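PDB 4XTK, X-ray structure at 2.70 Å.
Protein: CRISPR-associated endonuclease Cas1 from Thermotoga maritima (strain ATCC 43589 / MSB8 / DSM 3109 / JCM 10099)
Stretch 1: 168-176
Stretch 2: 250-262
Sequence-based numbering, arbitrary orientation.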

# COMPACT_ATOMS: atom_id res chain seq x y z
N SER E 168 37.89 -15.73 14.12
CA SER E 168 38.84 -16.06 15.18
C SER E 168 38.10 -16.54 16.43
O SER E 168 38.72 -17.03 17.38
CB SER E 168 39.73 -14.86 15.51
OG SER E 168 38.98 -13.76 16.00
N LEU E 169 36.78 -16.39 16.43
CA LEU E 169 35.95 -16.84 17.54
C LEU E 169 35.35 -18.22 17.28
O LEU E 169 34.69 -18.79 18.15
CB LEU E 169 34.82 -15.84 17.80
CG LEU E 169 35.30 -14.46 18.25
CD1 LEU E 169 34.14 -13.48 18.26
CD2 LEU E 169 35.95 -14.55 19.62
N VAL E 170 35.60 -18.76 16.09
CA VAL E 170 35.03 -20.04 15.70
C VAL E 170 36.03 -21.18 15.89
O VAL E 170 37.09 -21.21 15.27
CB VAL E 170 34.57 -20.03 14.25
CG1 VAL E 170 34.07 -21.40 13.85
CG2 VAL E 170 33.49 -19.00 14.06
N SER E 171 35.69 -22.12 16.76
CA SER E 171 36.58 -23.22 17.10
C SER E 171 36.73 -24.23 15.97
O SER E 171 37.85 -24.55 15.56
CB SER E 171 36.08 -23.92 18.36
OG SER E 171 35.67 -22.96 19.33
N ASP E 172 35.61 -24.74 15.47
CA ASP E 172 35.63 -25.72 14.39
C ASP E 172 35.81 -25.02 13.04
O ASP E 172 34.97 -24.22 12.63
CB ASP E 172 34.35 -26.55 14.39
CG ASP E 172 34.48 -27.83 13.59
OD1 ASP E 172 35.45 -27.96 12.82
OD2 ASP E 172 33.60 -28.71 13.73
N GLU E 173 36.90 -25.32 12.34
CA GLU E 173 37.21 -24.58 11.13
C GLU E 173 36.30 -24.97 9.97
O GLU E 173 36.18 -24.22 9.00
CB GLU E 173 38.68 -24.75 10.74
CG GLU E 173 39.35 -26.03 11.19
CD GLU E 173 40.82 -26.08 10.79
OE1 GLU E 173 41.68 -25.97 11.69
OE2 GLU E 173 41.11 -26.24 9.59
N ARG E 174 35.65 -26.13 10.07
CA ARG E 174 34.61 -26.48 9.10
C ARG E 174 33.51 -25.43 9.10
O ARG E 174 32.78 -25.27 8.12
CB ARG E 174 34.00 -27.86 9.40
CG ARG E 174 34.94 -29.03 9.20
CD ARG E 174 34.25 -30.32 9.62
NE ARG E 174 33.72 -30.23 10.98
CZ ARG E 174 33.15 -31.24 11.64
NH1 ARG E 174 33.04 -32.43 11.07
NH2 ARG E 174 32.69 -31.05 12.87
N PHE E 175 33.37 -24.76 10.23
CA PHE E 175 32.36 -23.72 10.44
C PHE E 175 32.86 -22.28 10.35
O PHE E 175 32.11 -21.36 10.67
CB PHE E 175 31.68 -23.96 11.79
CG PHE E 175 30.77 -25.14 11.77
CD1 PHE E 175 31.25 -26.41 12.03
CD2 PHE E 175 29.43 -24.99 11.44
CE1 PHE E 175 30.42 -27.51 11.98
CE2 PHE E 175 28.59 -26.08 11.40
CZ PHE E 175 29.08 -27.34 11.67
N ARG E 176 34.11 -22.07 9.97
CA ARG E 176 34.60 -20.71 9.75
C ARG E 176 34.02 -20.10 8.48
O ARG E 176 33.78 -20.80 7.49
CB ARG E 176 36.14 -20.68 9.70
CG ARG E 176 36.78 -21.10 11.00
CD ARG E 176 38.25 -20.76 11.08
NE ARG E 176 38.73 -20.91 12.45
CZ ARG E 176 39.76 -20.24 12.96
NH1 ARG E 176 40.42 -19.36 12.21
NH2 ARG E 176 40.12 -20.44 14.22
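Stretch 2 250-262: LVNTRQINEKHFD

Stretch 2 enters as the last turn of a helix, residues 250 to 252, leaves helical geometry at Arg254, whose phi is positive, and runs through a 3-10 segment at 258 to 260 into a strand at 261. Stretch 1 tightens into a 3-10 segment at 173 to 175. The CA atoms of Val170 and Asn252 lie 6.8 Å apart, those of Arg174 and Glu258 8.7 Å, and those of Phe175 and Val251 7.1 Å; these pairings follow no steady order, so the register is neither simply parallel nor antiparallel.

At the start of stretch 1 the carbonyl of Leu169 accepts the one hydrogen bond between the stretches, from Asn252 ND2 to Leu169 O at 3.1 Å and nearly straight at 165°. An amide suits this place because its NH2 can donate to a backbone carbonyl, while its oxygen remains an acceptor. That oxygen, Asn252 OD1, lies 4.0 Å from Val170 CA and 3.6 Å from Ser171 N, a contact and not a hydrogen bond.

Asp172 OD2 holds Arg174 NH2 at 2.7 Å in a salt bridge, while Asp172 O receives Phe175 N at 2.9 Å. Arg174 then reaches Glu258, NH2 to OE1 at 3.2 Å. This salt bridge is purely electrostatic, since the carboxylate oxygen lies over a face of the guanidinium and no N-H points at it. Glu258 also binds Arg254, OE2 to NH1 at 2.8 Å, so its negative charge helps offset the closeness of two like charges, Arg174 NH2 and Arg254 NH1, 3.7 Å apart.

Phe175, buried and pointing toward stretch 2, has the largest covered area of any residue in either stretch. Its CD2 packs 3.8 Å from Val251 CG1, its CE2 lies 4.2 Å from Phe261 CE1, and its CZ comes within 3.4 Å of Asn257 CA. A broad, flat ring can thus touch helix end, loop and strand together. The CA-to-CB bond of Arg176 points away from stretch 2.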

# COMPACT_ATOMS: atom_id res chain seq x y z
N LEU E 250 25.34 -20.71 18.18
CA LEU E 250 24.81 -21.99 17.72
C LEU E 250 25.90 -22.97 17.25
O LEU E 250 25.81 -24.16 17.53
CB LEU E 250 23.78 -21.75 16.61
CG LEU E 250 22.46 -21.17 17.13
CD1 LEU E 250 21.48 -20.91 16.00
CD2 LEU E 250 21.84 -22.07 18.19
N VAL E 251 26.93 -22.48 16.55
CA VAL E 251 27.97 -23.38 16.05
C VAL E 251 28.97 -23.76 17.13
O VAL E 251 29.54 -24.85 17.09
CB VAL E 251 28.76 -22.78 14.84
CG1 VAL E 251 27.82 -22.45 13.71
CG2 VAL E 251 29.60 -21.58 15.26
N ASN E 252 29.19 -22.87 18.09
CA ASN E 252 30.12 -23.15 19.18
C ASN E 252 29.51 -24.05 20.25
O ASN E 252 30.25 -24.72 20.98
CB ASN E 252 30.62 -21.85 19.82
CG ASN E 252 31.76 -21.20 19.03
OD1 ASN E 252 32.40 -21.84 18.19
ND2 ASN E 252 32.02 -19.94 19.32
N THR E 253 28.19 -24.07 20.37
CA THR E 253 27.56 -24.98 21.32
C THR E 253 27.11 -26.26 20.63
O THR E 253 26.52 -27.14 21.26
CB THR E 253 26.34 -24.35 22.03
OG1 THR E 253 25.32 -24.03 21.08
CG2 THR E 253 26.75 -23.10 22.80
N ARG E 254 27.39 -26.35 19.34
CA ARG E 254 27.03 -27.50 18.51
C ARG E 254 25.52 -27.73 18.47
O ARG E 254 25.07 -28.84 18.18
CB ARG E 254 27.75 -28.75 19.01
CG ARG E 254 29.25 -28.76 18.79
CD ARG E 254 29.60 -29.42 17.48
NE ARG E 254 29.19 -30.82 17.48
CZ ARG E 254 29.39 -31.66 16.47
NH1 ARG E 254 30.02 -31.24 15.37
NH2 ARG E 254 28.98 -32.91 16.55
N GLN E 255 24.74 -26.69 18.75
CA GLN E 255 23.30 -26.77 18.55
C GLN E 255 23.05 -26.91 17.07
O GLN E 255 22.17 -27.65 16.63
CB GLN E 255 22.59 -25.55 19.09
CG GLN E 255 22.45 -25.51 20.60
CD GLN E 255 21.61 -24.33 21.04
OE1 GLN E 255 22.14 -23.32 21.51
NE2 GLN E 255 20.30 -24.46 20.90
N ILE E 256 23.84 -26.16 16.31
CA ILE E 256 23.92 -26.32 14.87
C ILE E 256 25.25 -26.99 14.54
O ILE E 256 26.31 -26.51 14.95
CB ILE E 256 23.81 -24.98 14.13
CG1 ILE E 256 22.39 -24.40 14.26
CG2 ILE E 256 24.20 -25.13 12.67
CD1 ILE E 256 21.34 -25.13 13.43
N ASN E 257 25.20 -28.10 13.82
CA ASN E 257 26.41 -28.74 13.32
C ASN E 257 26.17 -29.42 11.98
O ASN E 257 25.12 -29.24 11.36
CB ASN E 257 26.96 -29.75 14.33
CG ASN E 257 25.93 -30.77 14.75
OD1 ASN E 257 25.45 -31.56 13.94
ND2 ASN E 257 25.59 -30.78 16.04
N GLU E 258 27.15 -30.20 11.55
CA GLU E 258 27.16 -30.79 10.21
C GLU E 258 25.96 -31.70 9.93
O GLU E 258 25.65 -31.99 8.77
CB GLU E 258 28.46 -31.56 9.97
CG GLU E 258 28.75 -32.65 11.00
CD GLU E 258 29.36 -32.11 12.29
OE1 GLU E 258 29.55 -30.88 12.40
OE2 GLU E 258 29.64 -32.93 13.19
N LYS E 259 25.29 -32.16 10.98
CA LYS E 259 24.14 -33.04 10.79
C LYS E 259 22.93 -32.26 10.27
O LYS E 259 21.94 -32.86 9.84
CB LYS E 259 23.79 -33.75 12.10
CG LYS E 259 22.80 -33.03 13.00
CD LYS E 259 22.68 -33.75 14.33
CE LYS E 259 21.60 -33.13 15.20
NZ LYS E 259 21.66 -33.64 16.60
N HIS E 260 23.02 -30.94 10.29
CA HIS E 260 21.91 -30.07 9.90
C HIS E 260 21.94 -29.57 8.45
O HIS E 260 21.13 -28.72 8.07
CB HIS E 260 21.83 -28.88 10.86
CG HIS E 260 21.54 -29.26 12.27
ND1 HIS E 260 22.50 -29.29 13.25
CD2 HIS E 260 20.39 -29.65 12.86
CE1 HIS E 260 21.96 -29.68 14.39
NE2 HIS E 260 20.67 -29.90 14.18
N PHE E 261 22.89 -30.06 7.65
CA PHE E 261 23.02 -29.59 6.28
C PHE E 261 22.90 -30.69 5.22
O PHE E 261 23.26 -31.84 5.47
CB PHE E 261 24.35 -28.87 6.09
CG PHE E 261 24.52 -27.65 6.95
CD1 PHE E 261 25.01 -27.76 8.25
CD2 PHE E 261 24.21 -26.39 6.46
CE1 PHE E 261 25.18 -26.64 9.04
CE2 PHE E 261 24.37 -25.26 7.24
CZ PHE E 261 24.86 -25.38 8.53
N ASP E 262 22.41 -30.31 4.04
CA ASP E 262 22.29 -31.22 2.89
C ASP E 262 22.99 -30.62 1.66
O ASP E 262 23.05 -29.40 1.51
CB ASP E 262 20.83 -31.50 2.56
CG ASP E 262 20.08 -32.12 3.72
OD1 ASP E 262 20.71 -32.80 4.56
OD2 ASP E 262 18.85 -31.92 3.80